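Long-range contacts in nucleocapsid (Crimean-congo hemorrhagic fever virus, PDB 4AKL), which binds single- and double-stranded RNA, probably takes part in packaging the viral genome, and displays sequence-nonspecific double-stranded DNA endonuclease activity: residues 80-84 with 391-397; 172-176 with 443-449; 196-200 with 215-220; 326-330 with 352-356; 433-437 with 449-453. All coordinates share one frame; numbering follows the deposited sequence.

Interaction 1 (80-84 with 391-397)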
# COMPACT_ATOMS: atom_id res chain seq x y z
N CYS A 80 -7.98 -5.73 14.44
CA CYS A 80 -6.91 -5.08 15.22
C CYS A 80 -6.40 -6.05 16.29
O CYS A 80 -5.19 -6.19 16.48
CB CYS A 80 -7.42 -3.78 15.88
SG CYS A 80 -7.81 -2.46 14.71
N ALA A 81 -7.32 -6.74 16.97
CA ALA A 81 -6.89 -7.72 17.97
C ALA A 81 -6.10 -8.85 17.30
O ALA A 81 -5.08 -9.30 17.82
CB ALA A 81 -8.04 -8.26 18.72
N TRP A 82 -6.57 -9.32 16.15
CA TRP A 82 -5.84 -10.36 15.42
C TRP A 82 -4.41 -9.89 15.02
O TRP A 82 -3.43 -10.64 15.18
CB TRP A 82 -6.64 -10.78 14.18
CG TRP A 82 -5.95 -11.74 13.23
CD1 TRP A 82 -5.48 -11.44 11.98
CD2 TRP A 82 -5.68 -13.14 13.42
NE1 TRP A 82 -4.94 -12.54 11.39
CE2 TRP A 82 -5.05 -13.62 12.24
CE3 TRP A 82 -5.92 -14.05 14.48
CZ2 TRP A 82 -4.62 -14.95 12.09
CZ3 TRP A 82 -5.52 -15.37 14.33
CH2 TRP A 82 -4.88 -15.81 13.14
N ALA A 83 -4.31 -8.67 14.53
CA ALA A 83 -3.04 -8.07 14.09
C ALA A 83 -2.05 -7.86 15.27
O ALA A 83 -0.89 -7.73 15.04
CB ALA A 83 -3.31 -6.74 13.33
N SER A 84 -2.55 -7.83 16.49
CA SER A 84 -1.77 -7.59 17.68
C SER A 84 -1.71 -8.83 18.59
O SER A 84 -1.21 -8.72 19.71
CB SER A 84 -2.42 -6.47 18.46
OG SER A 84 -2.25 -5.21 17.83
N CYS A 391 -2.75 -0.64 13.48
CA CYS A 391 -2.49 -2.07 13.71
C CYS A 391 -2.36 -2.52 15.16
O CYS A 391 -2.84 -3.60 15.55
CB CYS A 391 -1.21 -2.45 12.99
SG CYS A 391 -1.14 -2.26 11.24
N PHE A 392 -1.66 -1.69 15.97
CA PHE A 392 -1.20 -2.06 17.33
C PHE A 392 -1.66 -1.13 18.44
O PHE A 392 -1.42 -1.42 19.62
CB PHE A 392 0.32 -2.07 17.40
CG PHE A 392 1.01 -2.75 16.24
CD1 PHE A 392 0.65 -4.01 15.81
CD2 PHE A 392 2.07 -2.13 15.61
CE1 PHE A 392 1.31 -4.60 14.77
CE2 PHE A 392 2.72 -2.73 14.55
CZ PHE A 392 2.34 -3.95 14.15
N GLY A 393 -2.32 -0.03 18.07
CA GLY A 393 -2.66 1.01 19.03
C GLY A 393 -4.09 1.36 19.33
O GLY A 393 -4.31 2.21 20.15
N THR A 394 -5.06 0.71 18.69
CA THR A 394 -6.47 0.96 19.01
C THR A 394 -6.87 0.15 20.21
O THR A 394 -7.84 0.48 20.91
CB THR A 394 -7.40 0.64 17.86
OG1 THR A 394 -7.43 -0.79 17.64
CG2 THR A 394 -6.97 1.39 16.58
N ILE A 395 -6.12 -0.92 20.45
CA ILE A 395 -6.26 -1.77 21.64
C ILE A 395 -4.88 -1.90 22.31
O ILE A 395 -3.95 -2.39 21.68
CB ILE A 395 -6.73 -3.20 21.26
CG1 ILE A 395 -8.06 -3.21 20.45
CG2 ILE A 395 -6.89 -3.99 22.46
CD1 ILE A 395 -8.44 -4.61 19.85
N PRO A 396 -4.72 -1.43 23.55
CA PRO A 396 -3.45 -1.64 24.26
C PRO A 396 -3.41 -3.08 24.78
O PRO A 396 -4.26 -3.47 25.62
CB PRO A 396 -3.50 -0.64 25.39
CG PRO A 396 -4.92 -0.51 25.74
CD PRO A 396 -5.71 -0.80 24.43
N VAL A 397 -2.47 -3.87 24.29
CA VAL A 397 -2.54 -5.32 24.51
C VAL A 397 -2.32 -5.75 25.95
O VAL A 397 -2.74 -6.84 26.34
CB VAL A 397 -1.58 -6.11 23.59
CG1 VAL A 397 -1.92 -5.87 22.12
CG2 VAL A 397 -0.16 -5.77 23.91
O HOH W 1 -4.09 -3.34 19.12
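Ser84, just past the end of helix 77-83, meets Cys391 and Phe392 at the close of helix 385-392, an example of two helix ends brought together around a hydroxyl. The dense part of the contact lies here. The hydroxyl sits 2.9 Å from the backbone oxygen, Ser84 OG to Cys391 O, in a weak hydrogen bond. Its single proton also has Cys80 O within reach, one turn back, so neither bond is settled. With chi1 at -72°, OG lies beside the backbone N of its own residue, and from there it also touches the rim of the Phe392 ring, near the ring plane. Ala83 O comes to that same edge, 3.8 Å from Phe392 CE1, and is hydrogen-bonded to Tyr311 as well. Next to this, Ser84 CB packs on Val397 CG1 at 3.7 Å.

The other flank is held by fewer atoms. Ile395 stretches out so that CD1 alone reaches Ala81 CB, 3.8 Å away. Cys80 SG faces Thr394 OG1 at 3.4 Å. Between the two flanks a water is lodged, 2.9 Å from Ser84 OG, and it donates to Ile395 O at 2.7 Å. This water bridges the two sides of a contact whose touching residues are all buried.

Ser328 of helix 324-336 is hydrogen-bonded to Phe392 O and Val397 N. The whole is a water-bridged junction of two helix C-terminal ends in a mainly helical nucleocapsid fold, joining parts of the chain about 300 residues apart.

Interaction 2 (172-176 with 443-449). Unlike the reference sequence in segment 443-449: Asp445 (reference His).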
# COMPACT_ATOMS: atom_id res chain seq x y z
N ASP A 172 -8.60 17.29 -7.74
CA ASP A 172 -7.26 17.53 -7.26
C ASP A 172 -6.43 16.25 -7.36
O ASP A 172 -5.23 16.30 -7.64
CB ASP A 172 -7.29 18.00 -5.81
CG ASP A 172 -5.91 18.36 -5.30
OD1 ASP A 172 -5.24 19.20 -5.93
OD2 ASP A 172 -5.52 17.77 -4.31
N MET A 173 -7.08 15.11 -7.14
CA MET A 173 -6.38 13.83 -7.21
C MET A 173 -5.92 13.61 -8.64
O MET A 173 -4.76 13.26 -8.85
CB MET A 173 -7.24 12.66 -6.67
CG MET A 173 -7.54 12.77 -5.19
SD MET A 173 -9.02 11.92 -4.54
CE MET A 173 -8.53 10.19 -4.63
N ILE A 174 -6.80 13.84 -9.63
CA ILE A 174 -6.43 13.71 -11.07
C ILE A 174 -5.38 14.74 -11.50
O ILE A 174 -4.49 14.43 -12.30
CB ILE A 174 -7.68 13.79 -12.01
CG1 ILE A 174 -8.66 12.63 -11.75
CG2 ILE A 174 -7.27 13.76 -13.53
CD1 ILE A 174 -10.06 12.80 -12.44
N ARG A 175 -5.49 15.98 -11.00
CA ARG A 175 -4.43 16.99 -11.17
C ARG A 175 -3.06 16.44 -10.71
O ARG A 175 -2.05 16.62 -11.40
CB ARG A 175 -4.75 18.26 -10.37
CG ARG A 175 -3.68 19.39 -10.45
CD ARG A 175 -3.95 20.48 -9.44
NE ARG A 175 -3.64 20.06 -8.06
CZ ARG A 175 -2.44 20.11 -7.47
NH1 ARG A 175 -1.37 20.57 -8.11
NH2 ARG A 175 -2.32 19.70 -6.22
N ARG A 176 -3.04 15.77 -9.54
CA ARG A 176 -1.81 15.17 -8.96
C ARG A 176 -1.28 14.00 -9.80
O ARG A 176 -0.11 13.93 -10.13
CB ARG A 176 -2.02 14.71 -7.49
CG ARG A 176 -2.11 15.85 -6.49
CD ARG A 176 -2.72 15.40 -5.12
NE ARG A 176 -2.96 16.59 -4.31
CZ ARG A 176 -2.06 17.22 -3.57
NH1 ARG A 176 -0.79 16.79 -3.50
NH2 ARG A 176 -2.41 18.32 -2.90
N ILE A 443 -4.15 23.03 0.16
CA ILE A 443 -4.20 21.62 -0.28
C ILE A 443 -3.10 21.32 -1.28
O ILE A 443 -2.27 20.42 -1.07
CB ILE A 443 -5.63 21.29 -0.93
CG1 ILE A 443 -6.68 21.15 0.15
CG2 ILE A 443 -5.65 20.00 -1.80
CD1 ILE A 443 -6.27 20.18 1.29
N GLN A 444 -3.10 22.12 -2.35
CA GLN A 444 -2.17 21.95 -3.47
C GLN A 444 -0.68 22.00 -3.08
O GLN A 444 0.13 21.45 -3.80
CB GLN A 444 -2.48 22.97 -4.60
CG GLN A 444 -3.72 22.64 -5.47
CD GLN A 444 -5.06 23.06 -4.86
OE1 GLN A 444 -5.13 23.91 -3.97
NE2 GLN A 444 -6.14 22.45 -5.37
N ASP A 445 -0.33 22.62 -1.95
CA ASP A 445 1.09 22.64 -1.49
C ASP A 445 1.58 21.41 -0.71
O ASP A 445 2.81 21.28 -0.45
CB ASP A 445 1.38 23.86 -0.65
CG ASP A 445 1.75 25.04 -1.49
OD1 ASP A 445 1.23 25.16 -2.63
OD2 ASP A 445 2.57 25.84 -1.01
N MET A 446 0.66 20.55 -0.32
CA MET A 446 1.04 19.35 0.40
C MET A 446 1.36 18.27 -0.61
O MET A 446 0.61 18.08 -1.55
CB MET A 446 -0.10 18.89 1.30
CG MET A 446 -0.57 19.92 2.28
SD MET A 446 -1.96 19.28 3.23
CE MET A 446 -1.09 18.48 4.58
N ASP A 447 2.48 17.56 -0.42
CA ASP A 447 2.78 16.37 -1.22
C ASP A 447 1.67 15.33 -1.00
O ASP A 447 1.24 14.68 -1.91
CB ASP A 447 4.14 15.75 -0.82
CG ASP A 447 5.34 16.67 -1.11
OD1 ASP A 447 5.12 17.77 -1.67
OD2 ASP A 447 6.51 16.28 -0.77
N ILE A 448 1.22 15.22 0.23
CA ILE A 448 0.31 14.14 0.65
C ILE A 448 -0.89 14.67 1.38
O ILE A 448 -0.73 15.31 2.44
CB ILE A 448 1.06 13.18 1.63
CG1 ILE A 448 2.15 12.39 0.88
CG2 ILE A 448 0.08 12.18 2.37
CD1 ILE A 448 1.65 11.72 -0.32
N VAL A 449 -2.09 14.40 0.85
CA VAL A 449 -3.36 14.77 1.50
C VAL A 449 -3.98 13.46 2.03
O VAL A 449 -4.53 12.68 1.23
CB VAL A 449 -4.26 15.50 0.55
CG1 VAL A 449 -5.66 15.80 1.18
CG2 VAL A 449 -3.61 16.79 0.13
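Arg176 reaches from helix 163-181 to residues 443-449, in the loop between helix 425-440 and helix 450-460, where a type I beta turn runs from Ile443 to Met446. It illustrates how a salt-bridge network on a helix can prepare an arginine to grip backbone carbonyls.

The salt bridges centre on Asp172. Arg175 holds its OD1 side-on with two nitrogens, NE at 2.8 Å and NH2 at 3.0 Å from Asp172 OD1. Arg176 NE meets the other oxygen, Asp172 OD2, at 2.8 Å, almost straight at 175° but from above the carboxylate plane, and also has a long, weak ion pair with Glu452. One acid therefore fixes both guanidinium groups. Glu452 brings a second carboxylate close to Asp172, and the arginines probably offset the gathered negative charge.

Other groups pack over the guanidinium faces. Val449 CG2 lies over one face of Arg176, 3.6 Å from Arg176 NH2, and Arg175 NH2 lies over the opposite face, offset toward the rim. Ile443 CG2 rests 3.4 Å from Asp172 OD2. Gln444 is modelled in two conformers; in one, its CG covers a face of the Arg175 guanidinium and its NE2 makes a weak, doubtful bond to Asp172 OD1.

Hydrogen bonds to the loop come from the far end of Arg176, whose chain is extended from CG to NE. NH2 makes weak bonds to Ile443 O at 2.8 Å and to Met446 O. The stronger bond is that of Arg176 NH1 to Met446 O, 2.7 Å long and 160° at the hydrogen, meeting the oxygen nearly along the C=O axis.

Interaction 3 (196-200 with 215-220); sequences EHVEW and PPWGDI
The indole of Trp217 stands with its edge against two other aromatic faces, those of His197 and Trp200 on helix 195-204. Its CE3 lies over one face of the imidazole, 3.6 Å from His197 CD2, the planes turned 73° apart. Its CH2 lies over a face of the other indole, 3.7 Å from Trp200 CE3, with 67° between the planes. Both pairs are T-shaped, so one ring edge serves two neighbours spaced along the same helix. Pro215 CB covers a face of the Trp217 ring and sits over the same face of Trp200 that Trp217 meets.

Two prolines extend the packing. Pro216 CD comes 3.3 Å from Trp200 CD1, approaching obliquely, while Pro215 CA lies near Trp200 NE1. At the other end of the Trp200 ring, Ile220 CD1 touches CH2 at 4.2 Å.

What sets the direction of Trp217 is partly its torsion: chi1 of 60° puts CG between the backbone N and the carbonyl carbon, turning the ring back toward the helix. A hydrogen bond from Trp217 NE1 to Asp219 O, 2.8 Å, then holds it within its own loop, the oxygen near the ring plane. Leu230 and Val231 of helix 230-242 also touch this ring.

Such an aromatic cluster, built on the type I beta turn Pro215-Gly218, pins a loop to the preceding helix in the projecting helical arm of the nairovirus nucleocapsid.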
# COMPACT_ATOMS: atom_id res chain seq x y z
N GLU A 196 0.84 -4.77 -36.49
CA GLU A 196 1.41 -5.95 -37.20
C GLU A 196 2.66 -6.58 -36.53
O GLU A 196 2.88 -7.79 -36.68
CB GLU A 196 1.70 -5.57 -38.68
CG GLU A 196 0.39 -5.38 -39.50
CD GLU A 196 0.47 -4.34 -40.62
OE1 GLU A 196 1.28 -4.50 -41.58
OE2 GLU A 196 -0.30 -3.34 -40.54
N HIS A 197 3.45 -5.76 -35.81
CA HIS A 197 4.67 -6.22 -35.12
C HIS A 197 4.31 -6.92 -33.83
O HIS A 197 4.88 -7.95 -33.48
CB HIS A 197 5.66 -5.07 -34.89
CG HIS A 197 6.14 -4.43 -36.15
ND1 HIS A 197 6.80 -3.21 -36.17
CD2 HIS A 197 6.05 -4.82 -37.45
CE1 HIS A 197 7.09 -2.90 -37.42
NE2 HIS A 197 6.65 -3.85 -38.22
N VAL A 198 3.35 -6.34 -33.13
CA VAL A 198 2.75 -6.97 -31.95
C VAL A 198 2.23 -8.38 -32.33
O VAL A 198 2.44 -9.34 -31.61
CB VAL A 198 1.60 -6.10 -31.39
CG1 VAL A 198 0.90 -6.79 -30.23
CG2 VAL A 198 2.12 -4.73 -30.96
N GLU A 199 1.56 -8.48 -33.47
CA GLU A 199 0.98 -9.74 -33.91
C GLU A 199 2.07 -10.78 -34.30
O GLU A 199 1.87 -11.99 -34.15
CB GLU A 199 -0.05 -9.45 -35.03
CG GLU A 199 -0.81 -10.64 -35.63
CD GLU A 199 -1.56 -11.49 -34.61
OE1 GLU A 199 -2.35 -10.94 -33.79
OE2 GLU A 199 -1.36 -12.73 -34.64
N TRP A 200 3.22 -10.30 -34.78
CA TRP A 200 4.37 -11.17 -35.06
C TRP A 200 4.92 -11.77 -33.78
O TRP A 200 5.28 -12.95 -33.74
CB TRP A 200 5.50 -10.38 -35.75
CG TRP A 200 6.73 -11.20 -36.14
CD1 TRP A 200 6.99 -11.75 -37.37
CD2 TRP A 200 7.86 -11.54 -35.30
NE1 TRP A 200 8.19 -12.41 -37.34
CE2 TRP A 200 8.75 -12.30 -36.09
CE3 TRP A 200 8.20 -11.29 -33.97
CZ2 TRP A 200 9.96 -12.81 -35.60
CZ3 TRP A 200 9.42 -11.81 -33.47
CH2 TRP A 200 10.27 -12.56 -34.30
N PRO A 215 11.78 -11.32 -39.90
CA PRO A 215 10.72 -10.47 -39.44
C PRO A 215 10.30 -9.46 -40.52
O PRO A 215 11.13 -9.09 -41.32
CB PRO A 215 11.35 -9.71 -38.26
CG PRO A 215 12.56 -10.32 -37.97
CD PRO A 215 13.01 -11.10 -39.12
N PRO A 216 9.02 -9.02 -40.50
CA PRO A 216 8.45 -8.09 -41.52
C PRO A 216 9.04 -6.66 -41.55
O PRO A 216 8.98 -6.01 -42.60
CB PRO A 216 6.96 -8.01 -41.12
CG PRO A 216 6.90 -8.40 -39.73
CD PRO A 216 8.01 -9.39 -39.49
N TRP A 217 9.58 -6.21 -40.40
CA TRP A 217 10.19 -4.86 -40.26
C TRP A 217 11.63 -4.84 -40.79
O TRP A 217 12.18 -3.76 -41.08
CB TRP A 217 10.18 -4.40 -38.78
CG TRP A 217 10.96 -5.32 -37.84
CD1 TRP A 217 12.32 -5.43 -37.71
CD2 TRP A 217 10.40 -6.26 -36.92
NE1 TRP A 217 12.64 -6.38 -36.76
CE2 TRP A 217 11.48 -6.90 -36.27
CE3 TRP A 217 9.09 -6.63 -36.60
CZ2 TRP A 217 11.29 -7.90 -35.29
CZ3 TRP A 217 8.89 -7.62 -35.61
CH2 TRP A 217 9.99 -8.24 -34.98
N GLY A 218 12.23 -6.01 -40.90
CA GLY A 218 13.59 -6.15 -41.39
C GLY A 218 14.47 -6.91 -40.42
O GLY A 218 14.08 -7.94 -39.87
N ASP A 219 15.66 -6.40 -40.18
CA ASP A 219 16.60 -7.09 -39.30
C ASP A 219 16.04 -7.26 -37.88
O ASP A 219 15.34 -6.38 -37.36
CB ASP A 219 17.92 -6.35 -39.23
CG ASP A 219 19.01 -7.21 -38.62
OD1 ASP A 219 19.33 -8.26 -39.24
OD2 ASP A 219 19.52 -6.82 -37.54
N ILE A 220 16.37 -8.40 -37.27
CA ILE A 220 15.89 -8.76 -35.94
C ILE A 220 16.24 -7.70 -34.86
O ILE A 220 15.50 -7.53 -33.88
CB ILE A 220 16.42 -10.15 -35.53
CG1 ILE A 220 15.61 -10.74 -34.39
CG2 ILE A 220 17.91 -10.08 -35.14
CD1 ILE A 220 14.16 -10.98 -34.72

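Interaction 4 (326-330 with 352-356); sequences TVSQF and PMKWG
Trp355 of helix 355-360 packs against Thr326, Val327 and Phe330 of helix 324-336, an example of helix-to-helix packing organised by one tryptophan. Met353, just before it in the chain, comes first. Its chain is bent at both chi2 and chi3, and its terminal methyl CE meets the hydroxyl of Thr326 tip to tip, 3.8 Å from OG1. The backbone Met353 O accepts from Gly356 N at 3.1 Å.

Trp355 follows and carries most of the contact. Its CG lies between the backbone N and the carbonyl carbon, and the indole swings across to helix 324-336, where it is met on a face, at its far edge and at its NE1 end. Val327 places CG2 over one face in a CH-pi contact, 3.8 Å from the centroid of the five-membered ring. Phe330 takes the far edge, Trp355 CH2 lying 3.8 Å from Phe330 CG in a T-shaped pair with the planes 83° apart. Leu348 of helix 341-350 touches both rings.

The polar end of the indole turns to Thr326, whose hydroxyl is also hydrogen-bonded to Thr323 O. Trp355 NE1 donates to Thr326 OG1 at 3.0 Å, with 152° at the hydrogen and the oxygen tilted 18° from the ring plane.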
# COMPACT_ATOMS: atom_id res chain seq x y z
N THR A 326 4.53 -2.61 25.04
CA THR A 326 4.92 -1.19 25.24
C THR A 326 4.81 -0.34 23.95
O THR A 326 4.55 0.91 24.00
CB THR A 326 6.35 -1.10 25.84
OG1 THR A 326 7.31 -1.42 24.85
CG2 THR A 326 6.51 -2.07 27.05
N VAL A 327 5.01 -0.98 22.78
CA VAL A 327 4.81 -0.25 21.51
C VAL A 327 3.31 0.03 21.38
O VAL A 327 2.89 1.13 21.06
CB VAL A 327 5.28 -1.04 20.28
CG1 VAL A 327 4.99 -0.28 19.03
CG2 VAL A 327 6.79 -1.35 20.37
N SER A 328 2.54 -1.01 21.63
CA SER A 328 1.10 -0.94 21.64
C SER A 328 0.61 0.14 22.61
O SER A 328 -0.25 0.93 22.28
CB SER A 328 0.52 -2.32 21.98
OG SER A 328 -0.87 -2.26 22.23
N GLN A 329 1.18 0.18 23.79
CA GLN A 329 0.75 1.16 24.78
C GLN A 329 1.07 2.58 24.29
O GLN A 329 0.23 3.50 24.38
CB GLN A 329 1.41 0.93 26.11
CG GLN A 329 0.69 1.68 27.26
CD GLN A 329 -0.58 0.98 27.62
OE1 GLN A 329 -0.61 -0.27 27.69
NE2 GLN A 329 -1.63 1.74 27.84
N PHE A 330 2.29 2.76 23.77
CA PHE A 330 2.74 4.05 23.23
C PHE A 330 1.74 4.60 22.18
O PHE A 330 1.34 5.76 22.23
CB PHE A 330 4.13 3.88 22.60
CG PHE A 330 4.78 5.16 22.17
CD1 PHE A 330 4.54 5.69 20.94
CD2 PHE A 330 5.69 5.81 23.00
CE1 PHE A 330 5.18 6.89 20.54
CE2 PHE A 330 6.32 6.96 22.61
CZ PHE A 330 6.04 7.51 21.36
N PRO A 352 12.90 5.16 27.90
CA PRO A 352 13.96 4.23 28.28
C PRO A 352 14.03 2.99 27.43
O PRO A 352 15.07 2.35 27.41
CB PRO A 352 13.58 3.84 29.71
CG PRO A 352 12.85 4.98 30.19
CD PRO A 352 11.98 5.37 29.01
N MET A 353 12.93 2.66 26.75
CA MET A 353 12.89 1.48 25.89
C MET A 353 13.85 1.67 24.75
O MET A 353 13.78 2.72 24.05
CB MET A 353 11.49 1.32 25.29
CG MET A 353 10.35 1.14 26.28
SD MET A 353 10.54 -0.16 27.47
CE MET A 353 10.77 -1.60 26.40
N LYS A 354 14.74 0.68 24.52
CA LYS A 354 15.73 0.78 23.43
C LYS A 354 15.09 0.92 22.05
O LYS A 354 15.66 1.54 21.15
CB LYS A 354 16.68 -0.42 23.44
CG LYS A 354 17.78 -0.31 24.46
CD LYS A 354 18.63 -1.56 24.46
CE LYS A 354 19.70 -1.55 25.57
NZ LYS A 354 20.15 -2.92 25.95
N TRP A 355 13.88 0.36 21.86
CA TRP A 355 13.23 0.47 20.57
C TRP A 355 12.88 1.89 20.17
O TRP A 355 12.65 2.14 18.99
CB TRP A 355 11.98 -0.45 20.46
CG TRP A 355 10.79 -0.11 21.34
CD1 TRP A 355 10.43 -0.77 22.47
CD2 TRP A 355 9.78 0.94 21.16
NE1 TRP A 355 9.32 -0.21 23.00
CE2 TRP A 355 8.89 0.84 22.22
CE3 TRP A 355 9.59 1.95 20.22
CZ2 TRP A 355 7.81 1.71 22.40
CZ3 TRP A 355 8.48 2.81 20.36
CH2 TRP A 355 7.60 2.68 21.47
N GLY A 356 12.84 2.83 21.14
CA GLY A 356 12.42 4.19 20.87
C GLY A 356 13.31 4.85 19.84
O GLY A 356 12.87 5.28 18.79

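Interaction 5 (433-437 with 449-453); sequences LFEIQ and VASEH
Gln437 and Ser451 form the polar centre of this contact. Gln437 is modelled in two conformers, and the bonds to its OE1 hold for one of them. In that copy the serine hydroxyl donates to the amide oxygen, Ser451 OG to Gln437 OE1 at 2.9 Å, and it does so from well above the carbonyl plane, 61° out of it. The backbone of the same serine adds a longer, weak bond, Ser451 N to Gln437 OE1 at 3.4 Å. One oxygen thus receives both the side chain and the main chain of a residue in the first turn of a helix.

Around that pair lie van der Waals contacts, several of them to polar atoms. The amide nitrogen lies against a methyl, Gln437 NE2 to Val449 CG1 at 3.5 Å. Phe434 sits a turn earlier, and Ser451 OG approaches its ring at the edge, 3.7 Å from CD1. Further out along the same ring, Phe434 CE1 comes 3.5 Å from Glu452 OE2, the ring and carboxylate planes about 29° apart.

These residues belong to a helix-loop-helix unit, helix 425-440 followed by helix 450-460, in which Val449 occupies the N-cap position. The two backbones come close at Phe434 and Ser451, 5.6 Å between their CA atoms, consistent with the small side chain of Ser451.

Torsions and neighbours position the first shell. Chi1 of 57° turns the Ser451 hydroxyl toward Gln437, whose own chain runs extended beyond CG. Tyr63 of helix 56-71 touches Gln437, while Glu168 and Met169 of helix 163-181 pack on Phe434.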
# COMPACT_ATOMS: atom_id res chain seq x y z
N LEU A 433 -13.12 15.77 6.76
CA LEU A 433 -11.69 15.98 7.06
C LEU A 433 -10.97 16.80 5.98
O LEU A 433 -10.10 17.63 6.30
CB LEU A 433 -10.92 14.71 7.27
CG LEU A 433 -11.31 13.99 8.54
CD1 LEU A 433 -10.95 12.52 8.42
CD2 LEU A 433 -10.65 14.63 9.78
N PHE A 434 -11.32 16.56 4.73
CA PHE A 434 -10.80 17.32 3.64
C PHE A 434 -11.19 18.81 3.79
O PHE A 434 -10.35 19.64 3.68
CB PHE A 434 -11.31 16.76 2.30
CG PHE A 434 -10.86 17.55 1.08
CD1 PHE A 434 -9.58 17.39 0.56
CD2 PHE A 434 -11.70 18.43 0.46
CE1 PHE A 434 -9.18 18.11 -0.56
CE2 PHE A 434 -11.29 19.15 -0.68
CZ PHE A 434 -10.05 18.99 -1.17
N GLU A 435 -12.46 19.09 4.05
CA GLU A 435 -12.95 20.45 4.15
C GLU A 435 -12.23 21.14 5.28
O GLU A 435 -11.79 22.28 5.15
CB GLU A 435 -14.48 20.47 4.29
CG GLU A 435 -15.20 20.00 2.97
CD GLU A 435 -16.71 19.71 3.12
OE1 GLU A 435 -17.17 19.32 4.23
OE2 GLU A 435 -17.45 19.88 2.12
N ILE A 436 -12.06 20.43 6.39
CA ILE A 436 -11.32 20.96 7.53
C ILE A 436 -9.85 21.27 7.15
O ILE A 436 -9.35 22.39 7.46
CB ILE A 436 -11.40 20.04 8.74
CG1 ILE A 436 -12.82 19.99 9.27
CG2 ILE A 436 -10.47 20.49 9.86
CD1 ILE A 436 -13.04 18.85 10.22
N GLN A 437 -9.16 20.33 6.49
CA GLN A 437 -7.76 20.58 6.03
C GLN A 437 -7.74 21.81 5.12
O GLN A 437 -6.80 22.65 5.21
CB GLN A 437 -7.09 19.43 5.22
CG GLN A 437 -7.10 18.02 5.82
CD GLN A 437 -6.36 16.93 4.96
OE1 GLN A 437 -6.71 15.68 4.96
NE2 GLN A 437 -5.30 17.39 4.26
N VAL A 449 -2.09 14.40 0.85
CA VAL A 449 -3.36 14.77 1.50
C VAL A 449 -3.98 13.46 2.03
O VAL A 449 -4.53 12.68 1.23
CB VAL A 449 -4.26 15.50 0.55
CG1 VAL A 449 -5.66 15.80 1.18
CG2 VAL A 449 -3.61 16.79 0.13
N ALA A 450 -3.86 13.23 3.35
CA ALA A 450 -4.38 12.00 3.99
C ALA A 450 -5.83 11.63 3.60
O ALA A 450 -6.13 10.51 3.32
CB ALA A 450 -4.31 12.08 5.53
N SER A 451 -6.71 12.61 3.59
CA SER A 451 -8.13 12.38 3.26
C SER A 451 -8.31 11.93 1.82
O SER A 451 -9.20 11.14 1.54
CB SER A 451 -8.96 13.64 3.53
OG SER A 451 -8.42 14.73 2.78
N GLU A 452 -7.47 12.42 0.91
CA GLU A 452 -7.47 11.94 -0.49
C GLU A 452 -6.99 10.48 -0.62
O GLU A 452 -7.60 9.70 -1.37
CB GLU A 452 -6.64 12.84 -1.41
CG GLU A 452 -7.31 14.16 -1.60
CD GLU A 452 -6.58 15.10 -2.48
OE1 GLU A 452 -5.55 14.71 -3.02
OE2 GLU A 452 -7.04 16.24 -2.64
N HIS A 453 -5.94 10.12 0.14
CA HIS A 453 -5.41 8.74 0.23
C HIS A 453 -6.57 7.85 0.74
O HIS A 453 -6.82 6.77 0.22
CB HIS A 453 -4.18 8.80 1.19
CG HIS A 453 -3.44 7.52 1.41
ND1 HIS A 453 -2.85 6.79 0.40
CD2 HIS A 453 -3.15 6.87 2.56
CE1 HIS A 453 -2.24 5.73 0.92
NE2 HIS A 453 -2.41 5.76 2.24

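Overall arrangement
The five contacts fall into two touching pairs and one distant outlier. Interactions 2 and 5 share Val449, their centres 10 Å apart; a long, weak ion pair, Arg176 NE to Glu452 OE1 at 3.4 Å, also links them, while the like charges Asp172 OD2 and Glu452 OE2 come within 2.7 Å. Interactions 1 and 4 have centres 15 Å apart and meet at Ser328, whose OG is 2.8 Å from Phe392 O. The two pairs are separate: nearest atoms of interactions 1 and 5 are about 12 Å apart. Interaction 3 stands in the arm, its centre 57 Å from that of interaction 1. None of the five contacts involves a ligand or metal.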